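Local coordinates for protein 7,8-dihydro-6-hydroxymethylpterin pyrophosphokinase-dihydropteroate synthase (Plasmodium falciparum, PDB 6JWS) that probably catalyses two consecutive steps of folate biosynthesis, transferring pyrophosphate from ATP to 6-hydroxymethyl-7,8-dihydropterin and then condensing that product with 4-aminobenzoate, at residues K47-S52 / D105-Y110; A506-P511 / K552-Q557; Q557-L562 / I572-G577. The protein carries 1 engineered substitution. All coordinates share one frame; numbering follows the deposited sequence.

Interaction 1 (K47-S52 / D105-Y110); sequences KIINTS and DKCEEY
Y110 turns its ring away from its own backbone N (chi1 -177°), which carries the ring out from the first turn of helix 108-114 toward strand 46-57, where its hydroxyl meets the amide of N50. I49 adopts the less roomy choice, with CG1 between its backbone N and carbonyl carbon (chi1 53°), and this carries CD1 out to the root of the same tyrosine.

The polar half of the contact is a single bond. N50 ND2 donates to Y110 OH over 2.8 Å, with an N-H...O angle of 159°, and the hydroxyl lies practically in the amide plane. Amide and ring stand almost perpendicular to each other. The other end of the amide is held too: N50 OD1 accepts from R569 NH2 and, in a weak bond of 2.8 Å, from T51 N. The R569 bond, with weak help from T51 N, favours the rotation that leaves ND2 facing the tyrosine.

Strand 46-57 belongs to the antiparallel sheet of the pyrophosphokinase half, and here it carries a classic beta bulge: I49 and N50 together face V169 of strand 163-172. The bulge lets these two consecutive residues both direct their side chains at segment 105-110, where a regular strand would send one to each side of the sheet.

The apolar half is built by I49. Its CD1 sits 3.7 Å from Y110 CG and equally close to Y110 CB, the two side chains sliding past one another in opposite directions. C107, at the N-cap position of the helix, also turns its sulfur toward I49 CD1, though the position of that sulfur is less certain. On the backbone, I48 N bonds to the carboxylate of E42, a calcium ligand whose side chain is about 7 Å from that of I49.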
loop_
_atom_site.group_PDB
_atom_site.type_symbol
_atom_site.label_atom_id
_atom_site.label_comp_id
_atom_site.label_asym_id
_atom_site.label_seq_id
_atom_site.Cartn_x
_atom_site.Cartn_y
_atom_site.Cartn_z
ATOM N N LYS B 47 18.465 12.373 -39.806
ATOM C CA LYS B 47 17.662 11.332 -39.198
ATOM C C LYS B 47 17.771 11.342 -37.671
ATOM O O LYS B 47 18.862 11.165 -37.127
ATOM C CB LYS B 47 18.078 9.967 -39.749
ATOM C CG LYS B 47 17.215 8.853 -39.192
ATOM C CD LYS B 47 17.504 7.466 -39.686
ATOM C CE LYS B 47 16.225 6.673 -39.519
ATOM N NZ LYS B 47 16.529 5.264 -39.221
ATOM N N ILE B 48 16.617 11.448 -36.997
ATOM C CA ILE B 48 16.548 11.269 -35.553
ATOM C C ILE B 48 16.760 9.798 -35.193
ATOM O O ILE B 48 15.981 8.935 -35.590
ATOM C CB ILE B 48 15.211 11.795 -34.999
ATOM C CG1 ILE B 48 15.057 13.290 -35.283
ATOM C CG2 ILE B 48 15.101 11.482 -33.507
ATOM C CD1 ILE B 48 13.677 13.843 -34.998
ATOM N N ILE B 49 17.805 9.525 -34.406
ATOM C CA ILE B 49 18.171 8.162 -34.063
ATOM C C ILE B 49 18.202 7.985 -32.548
ATOM O O ILE B 49 18.601 6.918 -32.088
ATOM C CB ILE B 49 19.535 7.772 -34.671
ATOM C CG1 ILE B 49 20.624 8.784 -34.307
ATOM C CG2 ILE B 49 19.457 7.532 -36.175
ATOM C CD1 ILE B 49 22.008 8.326 -34.676
ATOM N N ASN B 50 17.832 9.026 -31.777
ATOM C CA ASN B 50 17.710 8.912 -30.332
ATOM C C ASN B 50 16.871 10.070 -29.786
ATOM O O ASN B 50 16.815 11.135 -30.386
ATOM C CB ASN B 50 19.066 8.704 -29.637
ATOM C CG ASN B 50 18.933 7.932 -28.338
ATOM O OD1 ASN B 50 17.842 7.838 -27.761
ATOM N ND2 ASN B 50 20.032 7.383 -27.859
ATOM N N THR B 51 16.154 9.832 -28.681
ATOM C CA THR B 51 15.401 10.855 -27.982
ATOM C C THR B 51 15.453 10.525 -26.497
ATOM O O THR B 51 15.672 9.376 -26.127
ATOM C CB THR B 51 13.924 10.915 -28.408
ATOM O OG1 THR B 51 13.344 9.606 -28.469
ATOM C CG2 THR B 51 13.681 11.644 -29.717
ATOM N N SER B 52 15.259 11.537 -25.651
ATOM C CA SER B 52 15.116 11.350 -24.221
ATOM C C SER B 52 13.619 11.325 -23.923
ATOM O O SER B 52 12.824 11.525 -24.835
ATOM C CB SER B 52 15.775 12.503 -23.504
ATOM O OG SER B 52 15.009 13.703 -23.670
ATOM N N ASP B 105 18.945 -1.261 -38.065
ATOM C CA ASP B 105 19.189 -1.944 -36.808
ATOM C C ASP B 105 20.506 -1.468 -36.195
ATOM O O ASP B 105 20.889 -1.910 -35.117
ATOM C CB ASP B 105 19.086 -3.466 -36.942
ATOM C CG ASP B 105 20.068 -4.097 -37.919
ATOM O OD1 ASP B 105 20.904 -3.348 -38.494
ATOM O OD2 ASP B 105 19.973 -5.339 -38.113
ATOM N N LYS B 106 21.188 -0.542 -36.872
ATOM C CA LYS B 106 22.434 -0.007 -36.358
ATOM C C LYS B 106 22.817 1.223 -37.165
ATOM O O LYS B 106 22.317 1.445 -38.264
ATOM C CB LYS B 106 23.553 -1.053 -36.396
ATOM C CG LYS B 106 24.787 -0.699 -35.574
ATOM C CD LYS B 106 25.674 -1.883 -35.197
ATOM C CE LYS B 106 26.710 -1.503 -34.155
ATOM N NZ LYS B 106 27.516 -2.662 -33.702
ATOM N N CYS B 107 23.719 2.018 -36.591
ATOM C CA CYS B 107 24.211 3.213 -37.241
ATOM C C CYS B 107 25.658 3.437 -36.816
ATOM O O CYS B 107 25.915 3.917 -35.713
ATOM C CB CYS B 107 23.325 4.394 -36.877
ATOM S SG CYS B 107 24.029 5.969 -37.408
ATOM N N GLU B 108 26.583 3.082 -37.722
ATOM C CA GLU B 108 28.018 3.051 -37.466
ATOM C C GLU B 108 28.548 4.422 -37.041
ATOM O O GLU B 108 29.374 4.494 -36.135
ATOM C CB GLU B 108 28.786 2.507 -38.677
ATOM C CG GLU B 108 28.250 1.178 -39.207
ATOM C CD GLU B 108 28.503 -0.098 -38.406
ATOM O OE1 GLU B 108 29.217 -0.041 -37.375
ATOM O OE2 GLU B 108 27.985 -1.164 -38.822
ATOM N N GLU B 109 28.092 5.498 -37.694
ATOM C CA GLU B 109 28.534 6.838 -37.333
ATOM C C GLU B 109 28.117 7.178 -35.896
ATOM O O GLU B 109 28.828 7.908 -35.201
ATOM C CB GLU B 109 28.036 7.892 -38.331
ATOM C CG GLU B 109 28.705 7.816 -39.702
ATOM C CD GLU B 109 28.027 6.901 -40.715
ATOM O OE1 GLU B 109 26.886 6.475 -40.447
ATOM O OE2 GLU B 109 28.639 6.611 -41.773
ATOM N N TYR B 110 26.946 6.666 -35.470
ATOM C CA TYR B 110 26.494 6.841 -34.100
ATOM C C TYR B 110 27.418 6.068 -33.171
ATOM O O TYR B 110 27.824 6.600 -32.147
ATOM C CB TYR B 110 25.045 6.378 -33.917
ATOM C CG TYR B 110 24.439 6.589 -32.547
ATOM C CD1 TYR B 110 24.598 7.784 -31.860
ATOM C CD2 TYR B 110 23.659 5.607 -31.949
ATOM C CE1 TYR B 110 24.016 7.991 -30.618
ATOM C CE2 TYR B 110 23.061 5.805 -30.715
ATOM C CZ TYR B 110 23.241 6.999 -30.043
ATOM O OH TYR B 110 22.661 7.205 -28.822
#

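Interaction 2 (A506-P511 / K552-Q557); sequences ACTNNP and KNYLEQ
Y554 extends from helix 547-564 until its phenol end meets A506 and T508, in the loop that follows strand 500-503 of the TIM barrel. This is the dihydropteroate synthase half, and the contact is partly buried and away from the annotated sites.

Across the two segments everything is van der Waals packing, with no hydrogen bond. The CB methyl of A506 rests 4.0 Å from Y554 CE1 and 3.8 Å from Y554 OH, so it touches the far end of the ring and leaves the base alone. T508 approaches from the opposite direction to the tyrosine. Ring and loop are brought together by Y554 placing CG anti to its backbone N (chi1 172°), which swings the phenol off the helix toward the loop.

The Y554 ring also makes an edge-to-face aromatic stack with H530, just beyond strand 525-529.

Polar bonds shape the loop from within. C507 N binds D503 OD1 and N509 N binds S505 OG, while A506 and C507 both take positive phi values as the chain turns.

T508 is divided by task: its OG1 bonds S505 O, and the methyl is the branch that faces the tyrosine, with T508 CG2 3.7 Å from Y554 OH.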
loop_
_atom_site.group_PDB
_atom_site.type_symbol
_atom_site.label_atom_id
_atom_site.label_comp_id
_atom_site.label_asym_id
_atom_site.label_seq_id
_atom_site.Cartn_x
_atom_site.Cartn_y
_atom_site.Cartn_z
ATOM N N ALA B 506 5.589 -7.006 -29.420
ATOM C CA ALA B 506 6.548 -5.913 -29.310
ATOM C C ALA B 506 7.113 -5.554 -30.691
ATOM O O ALA B 506 8.288 -5.211 -30.827
ATOM C CB ALA B 506 7.628 -6.219 -28.289
ATOM N N CYS B 507 6.243 -5.632 -31.711
ATOM C CA CYS B 507 6.553 -5.220 -33.071
ATOM C C CYS B 507 7.616 -6.140 -33.675
ATOM O O CYS B 507 8.393 -5.709 -34.516
ATOM C CB CYS B 507 7.049 -3.779 -33.106
ATOM S SG CYS B 507 5.861 -2.562 -32.473
ATOM N N THR B 508 7.689 -7.397 -33.218
ATOM C CA THR B 508 8.570 -8.355 -33.858
ATOM C C THR B 508 7.842 -9.138 -34.949
ATOM O O THR B 508 8.523 -9.745 -35.770
ATOM C CB THR B 508 9.213 -9.347 -32.873
ATOM O OG1 THR B 508 8.178 -10.089 -32.226
ATOM C CG2 THR B 508 10.111 -8.691 -31.844
ATOM N N ASN B 509 6.495 -9.210 -34.923
ATOM C CA ASN B 509 5.760 -9.907 -35.977
ATOM C C ASN B 509 6.029 -9.216 -37.316
ATOM O O ASN B 509 6.230 -9.877 -38.324
ATOM C CB ASN B 509 4.240 -9.990 -35.779
ATOM C CG ASN B 509 3.495 -10.421 -37.044
ATOM O OD1 ASN B 509 3.619 -11.556 -37.499
ATOM N ND2 ASN B 509 2.681 -9.547 -37.620
ATOM N N ASN B 510 6.005 -7.883 -37.313
ATOM C CA ASN B 510 6.230 -7.126 -38.528
ATOM C C ASN B 510 6.839 -5.778 -38.157
ATOM O O ASN B 510 6.100 -4.814 -37.951
ATOM C CB ASN B 510 4.945 -6.941 -39.347
ATOM C CG ASN B 510 5.259 -6.323 -40.695
ATOM O OD1 ASN B 510 6.364 -5.815 -40.883
ATOM N ND2 ASN B 510 4.317 -6.369 -41.637
ATOM N N PRO B 511 8.186 -5.674 -38.043
ATOM C CA PRO B 511 8.839 -4.435 -37.610
ATOM C C PRO B 511 8.477 -3.207 -38.443
ATOM O O PRO B 511 8.553 -2.094 -37.924
ATOM C CB PRO B 511 10.338 -4.751 -37.649
ATOM C CG PRO B 511 10.371 -6.258 -37.483
ATOM C CD PRO B 511 9.157 -6.769 -38.235
ATOM N N LYS B 552 12.503 -7.557 -18.707
ATOM C CA LYS B 552 12.968 -6.177 -18.696
ATOM C C LYS B 552 13.984 -5.910 -19.808
ATOM O O LYS B 552 13.855 -4.925 -20.560
ATOM C CB LYS B 552 13.564 -5.793 -17.332
ATOM C CG LYS B 552 13.883 -4.315 -17.170
ATOM C CD LYS B 552 14.601 -3.894 -15.889
ATOM C CE LYS B 552 15.094 -2.466 -16.027
ATOM N NZ LYS B 552 15.322 -1.798 -14.722
ATOM N N ASN B 553 15.025 -6.752 -19.890
ATOM C CA ASN B 553 16.066 -6.554 -20.904
ATOM C C ASN B 553 15.478 -6.671 -22.311
ATOM O O ASN B 553 15.818 -5.894 -23.182
ATOM C CB ASN B 553 17.294 -7.456 -20.708
ATOM C CG ASN B 553 18.112 -7.052 -19.494
ATOM O OD1 ASN B 553 18.231 -5.857 -19.214
ATOM N ND2 ASN B 553 18.654 -8.023 -18.759
ATOM N N TYR B 554 14.564 -7.618 -22.530
ATOM C CA TYR B 554 13.892 -7.756 -23.814
ATOM C C TYR B 554 13.169 -6.469 -24.238
ATOM O O TYR B 554 13.374 -5.981 -25.344
ATOM C CB TYR B 554 12.953 -8.964 -23.774
ATOM C CG TYR B 554 12.057 -9.093 -24.975
ATOM C CD1 TYR B 554 10.827 -8.443 -25.011
ATOM C CD2 TYR B 554 12.422 -9.887 -26.073
ATOM C CE1 TYR B 554 9.991 -8.553 -26.112
ATOM C CE2 TYR B 554 11.570 -10.043 -27.162
ATOM C CZ TYR B 554 10.356 -9.380 -27.175
ATOM O OH TYR B 554 9.516 -9.471 -28.250
ATOM N N LEU B 555 12.336 -5.912 -23.357
ATOM C CA LEU B 555 11.575 -4.692 -23.596
ATOM C C LEU B 555 12.488 -3.494 -23.856
ATOM O O LEU B 555 12.202 -2.688 -24.743
ATOM C CB LEU B 555 10.628 -4.460 -22.402
ATOM C CG LEU B 555 9.527 -5.522 -22.295
ATOM C CD1 LEU B 555 8.708 -5.372 -21.010
ATOM C CD2 LEU B 555 8.612 -5.471 -23.524
ATOM N N GLU B 556 13.591 -3.393 -23.098
ATOM C CA GLU B 556 14.563 -2.323 -23.278
ATOM C C GLU B 556 15.244 -2.444 -24.641
ATOM O O GLU B 556 15.444 -1.431 -25.326
ATOM C CB GLU B 556 15.617 -2.343 -22.162
ATOM C CG GLU B 556 15.060 -1.857 -20.822
ATOM C CD GLU B 556 16.060 -1.971 -19.672
ATOM O OE1 GLU B 556 16.726 -3.011 -19.563
ATOM O OE2 GLU B 556 16.174 -1.028 -18.880
ATOM N N GLN B 557 15.574 -3.677 -25.056
ATOM C CA GLN B 557 16.121 -3.864 -26.395
ATOM C C GLN B 557 15.110 -3.396 -27.451
ATOM O O GLN B 557 15.479 -2.699 -28.393
ATOM C CB GLN B 557 16.779 -5.251 -26.575
ATOM C CG GLN B 557 18.150 -5.376 -25.888
ATOM C CD GLN B 557 18.793 -6.751 -25.727
ATOM O OE1 GLN B 557 19.258 -7.117 -24.634
ATOM N NE2 GLN B 557 18.859 -7.530 -26.806
#

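Interaction 3 (Q557-L562 / I572-G577). With PT1 (pteroic acid), chain I.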
loop_
_atom_site.group_PDB
_atom_site.type_symbol
_atom_site.label_atom_id
_atom_site.label_comp_id
_atom_site.label_asym_id
_atom_site.label_seq_id
_atom_site.Cartn_x
_atom_site.Cartn_y
_atom_site.Cartn_z
ATOM N N GLN B 557 15.574 -3.677 -25.056
ATOM C CA GLN B 557 16.121 -3.864 -26.395
ATOM C C GLN B 557 15.110 -3.396 -27.451
ATOM O O GLN B 557 15.479 -2.699 -28.393
ATOM C CB GLN B 557 16.779 -5.251 -26.575
ATOM C CG GLN B 557 18.150 -5.376 -25.888
ATOM C CD GLN B 557 18.793 -6.751 -25.727
ATOM O OE1 GLN B 557 19.258 -7.117 -24.634
ATOM N NE2 GLN B 557 18.859 -7.530 -26.806
ATOM N N ARG B 558 13.815 -3.706 -27.268
ATOM C CA ARG B 558 12.811 -3.278 -28.241
ATOM C C ARG B 558 12.691 -1.754 -28.291
ATOM O O ARG B 558 12.585 -1.161 -29.375
ATOM C CB ARG B 558 11.416 -3.854 -27.958
ATOM C CG ARG B 558 11.330 -5.363 -28.073
ATOM C CD ARG B 558 11.943 -5.766 -29.397
ATOM N NE ARG B 558 11.142 -5.449 -30.561
ATOM C CZ ARG B 558 11.602 -5.464 -31.809
ATOM N NH1 ARG B 558 12.879 -5.713 -32.052
ATOM N NH2 ARG B 558 10.794 -5.170 -32.815
ATOM N N LEU B 559 12.652 -1.130 -27.112
ATOM C CA LEU B 559 12.600 0.324 -27.049
ATOM C C LEU B 559 13.823 0.903 -27.763
ATOM O O LEU B 559 13.696 1.840 -28.533
ATOM C CB LEU B 559 12.501 0.787 -25.586
ATOM C CG LEU B 559 12.564 2.300 -25.349
ATOM C CD1 LEU B 559 11.733 2.726 -24.140
ATOM C CD2 LEU B 559 14.006 2.811 -25.231
ATOM N N ASN B 560 15.010 0.346 -27.514
ATOM C CA ASN B 560 16.217 0.859 -28.151
ATOM C C ASN B 560 16.070 0.821 -29.671
ATOM O O ASN B 560 16.509 1.746 -30.350
ATOM C CB ASN B 560 17.495 0.109 -27.750
ATOM C CG ASN B 560 17.888 0.395 -26.320
ATOM O OD1 ASN B 560 17.484 1.419 -25.762
ATOM N ND2 ASN B 560 18.667 -0.494 -25.714
ATOM N N PHE B 561 15.481 -0.266 -30.187
ATOM C CA PHE B 561 15.262 -0.418 -31.619
ATOM C C PHE B 561 14.274 0.631 -32.121
ATOM O O PHE B 561 14.557 1.316 -33.094
ATOM C CB PHE B 561 14.767 -1.818 -31.963
ATOM C CG PHE B 561 14.472 -2.037 -33.428
ATOM C CD1 PHE B 561 15.503 -2.121 -34.354
ATOM C CD2 PHE B 561 13.171 -2.211 -33.880
ATOM C CE1 PHE B 561 15.242 -2.369 -35.696
ATOM C CE2 PHE B 561 12.913 -2.465 -35.221
ATOM C CZ PHE B 561 13.944 -2.528 -36.132
ATOM N N LEU B 562 13.137 0.789 -31.446
ATOM C CA LEU B 562 12.175 1.790 -31.876
ATOM C C LEU B 562 12.811 3.177 -31.839
ATOM O O LEU B 562 12.622 3.978 -32.754
ATOM C CB LEU B 562 10.925 1.738 -30.989
ATOM C CG LEU B 562 9.805 0.859 -31.540
ATOM C CD1 LEU B 562 10.150 -0.621 -31.452
ATOM C CD2 LEU B 562 8.488 1.160 -30.839
ATOM N N ILE B 572 6.615 5.310 -25.759
ATOM C CA ILE B 572 6.740 3.858 -25.762
ATOM C C ILE B 572 6.428 3.346 -24.362
ATOM O O ILE B 572 7.063 3.772 -23.406
ATOM C CB ILE B 572 8.172 3.457 -26.178
ATOM C CG1 ILE B 572 8.495 3.986 -27.581
ATOM C CG2 ILE B 572 8.380 1.952 -26.066
ATOM C CD1 ILE B 572 9.953 3.927 -27.949
ATOM N N LEU B 573 5.471 2.420 -24.251
ATOM C CA LEU B 573 5.075 1.869 -22.966
ATOM C C LEU B 573 5.455 0.396 -22.920
ATOM O O LEU B 573 5.529 -0.249 -23.971
ATOM C CB LEU B 573 3.574 2.086 -22.820
ATOM C CG LEU B 573 3.163 3.559 -22.921
ATOM C CD1 LEU B 573 2.368 3.805 -24.186
ATOM C CD2 LEU B 573 2.340 3.955 -21.714
ATOM N N PHE B 574 5.750 -0.095 -21.706
ATOM C CA PHE B 574 6.203 -1.457 -21.480
ATOM C C PHE B 574 5.071 -2.275 -20.885
ATOM O O PHE B 574 4.310 -1.771 -20.054
ATOM C CB PHE B 574 7.317 -1.509 -20.430
ATOM C CG PHE B 574 8.652 -0.952 -20.856
ATOM C CD1 PHE B 574 8.764 0.334 -21.355
ATOM C CD2 PHE B 574 9.816 -1.665 -20.656
ATOM C CE1 PHE B 574 10.009 0.834 -21.723
ATOM C CE2 PHE B 574 11.053 -1.182 -21.051
ATOM C CZ PHE B 574 11.148 0.064 -21.596
ATOM N N ASP B 575 5.027 -3.556 -21.281
ATOM C CA ASP B 575 4.059 -4.499 -20.746
ATOM C C ASP B 575 4.755 -5.850 -20.581
ATOM O O ASP B 575 5.297 -6.393 -21.540
ATOM C CB ASP B 575 2.784 -4.524 -21.606
ATOM C CG ASP B 575 1.685 -5.420 -21.053
ATOM O OD1 ASP B 575 1.965 -6.201 -20.118
ATOM O OD2 ASP B 575 0.527 -5.306 -21.521
ATOM N N ILE B 576 4.710 -6.406 -19.367
ATOM C CA ILE B 576 5.442 -7.615 -18.999
ATOM C C ILE B 576 4.727 -8.862 -19.529
ATOM O O ILE B 576 5.286 -9.955 -19.483
ATOM C CB ILE B 576 5.538 -7.687 -17.472
ATOM C CG1 ILE B 576 4.160 -7.334 -16.905
ATOM C CG2 ILE B 576 6.599 -6.707 -16.985
ATOM C CD1 ILE B 576 3.884 -7.930 -15.591
ATOM N N GLY B 577 3.465 -8.699 -19.949
ATOM C CA GLY B 577 2.668 -9.757 -20.555
ATOM C C GLY B 577 2.255 -10.853 -19.572
ATOM O O GLY B 577 2.599 -12.024 -19.761
HETATM C C2 PT1 I . -2.107 -7.921 -22.104
HETATM C C3 PT1 I . -3.098 -8.489 -23.018
HETATM C C5 PT1 I . -3.282 -7.790 -24.294
HETATM N N6 PT1 I . -3.828 -9.594 -22.731
HETATM C C7 PT1 I . -1.592 -6.213 -23.664
HETATM N N9 PT1 I . -2.528 -6.684 -24.551
HETATM C C10 PT1 I . -4.709 -10.071 -23.650
HETATM N N11 PT1 I . -0.829 -5.099 -23.962
HETATM C C12 PT1 I . -4.865 -9.429 -24.872
HETATM C C21 PT1 I . -4.536 -16.161 -19.038
HETATM O O22 PT1 I . -5.600 -16.414 -18.410
HETATM O O1 PT1 I . -1.881 -8.511 -20.923
HETATM N N4 PT1 I . -1.412 -6.819 -22.460
HETATM N N8 PT1 I . -4.172 -8.307 -25.160
HETATM C C13 PT1 I . -5.475 -11.327 -23.331
HETATM N N14 PT1 I . -4.530 -12.476 -23.368
HETATM C C15 PT1 I . -4.517 -13.365 -22.346
HETATM C C16 PT1 I . -3.316 -14.014 -21.989
HETATM C C17 PT1 I . -5.742 -13.634 -21.654
HETATM C C18 PT1 I . -3.329 -14.930 -20.909
HETATM C C19 PT1 I . -5.743 -14.567 -20.587
HETATM C C20 PT1 I . -4.533 -15.198 -20.204
HETATM O O23 PT1 I . -3.474 -16.705 -18.693
#
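D575 OD2 is approached by two nitrogens of the pterin at once: it accepts a hydrogen bond from N11 of the pteroic acid at 2.8 Å, with an N-H...O angle of 137°, and ring atom N4 of the ligand comes to 2.6 Å from it. The other carboxylate oxygen is engaged within the protein. G577 N donates to D575 OD1 over 2.9 Å (163°), reaching it from above the carboxylate plane. This Asx turn, made just as the strand gives way to loop, steadies the group that meets the pterin. K609, N502 and R610 add further hydrogen bonds to the ligand.

Against the helix, I572 and F574 make a wholly apolar contact. Helix 547-564 packs nearly antiparallel to strand 572-575, their axes 9.8 Å apart at closest, as expected for a beta-alpha-beta crossover of the barrel that joins strand 525-529 to its neighbour 572-575. In L559, chi1 of 175° carries CG to the far side from the backbone N and drives CD1 into the contact: L559 CD1 meets F574 at the ring edge, near its plane, 3.5 Å from CE1, and also lies 3.9 Å from I572 CG2. I572 CD1 touches two helix residues, 3.9 Å from L562 CB and 4.0 Å from L559 CG. The F574 ring is also stacked with Y600.

One short strand therefore serves two chemistries: I572 and F574 seat hydrocarbon against the helix, while the next residue, D575, sets a carboxylate steadied by a backbone N-H against N11 and N4 of the pterin, consistent with a role in recognising it.

Interactions 2 and 3 hold the same helix, 547-564, and share Q557, their centres only 6 Å apart; R558 joins them by bonding A506 O through NE. They differ in depth: interaction 3 is the buried helix-strand layer of the barrel, whose strand runs on to the pterin pocket, whereas interaction 2 is a thinner, partly exposed seam with no polar bond across it. Interaction 1 belongs to the other catalytic half, about 17 Å from each between centres, and is buried yet mixed, pairing an amide-phenol bond with hydrocarbon. It still touches interaction 3, where D105 CA packs 4.1 Å from F561 CE1, so helix 547-564 meets the kinase half too.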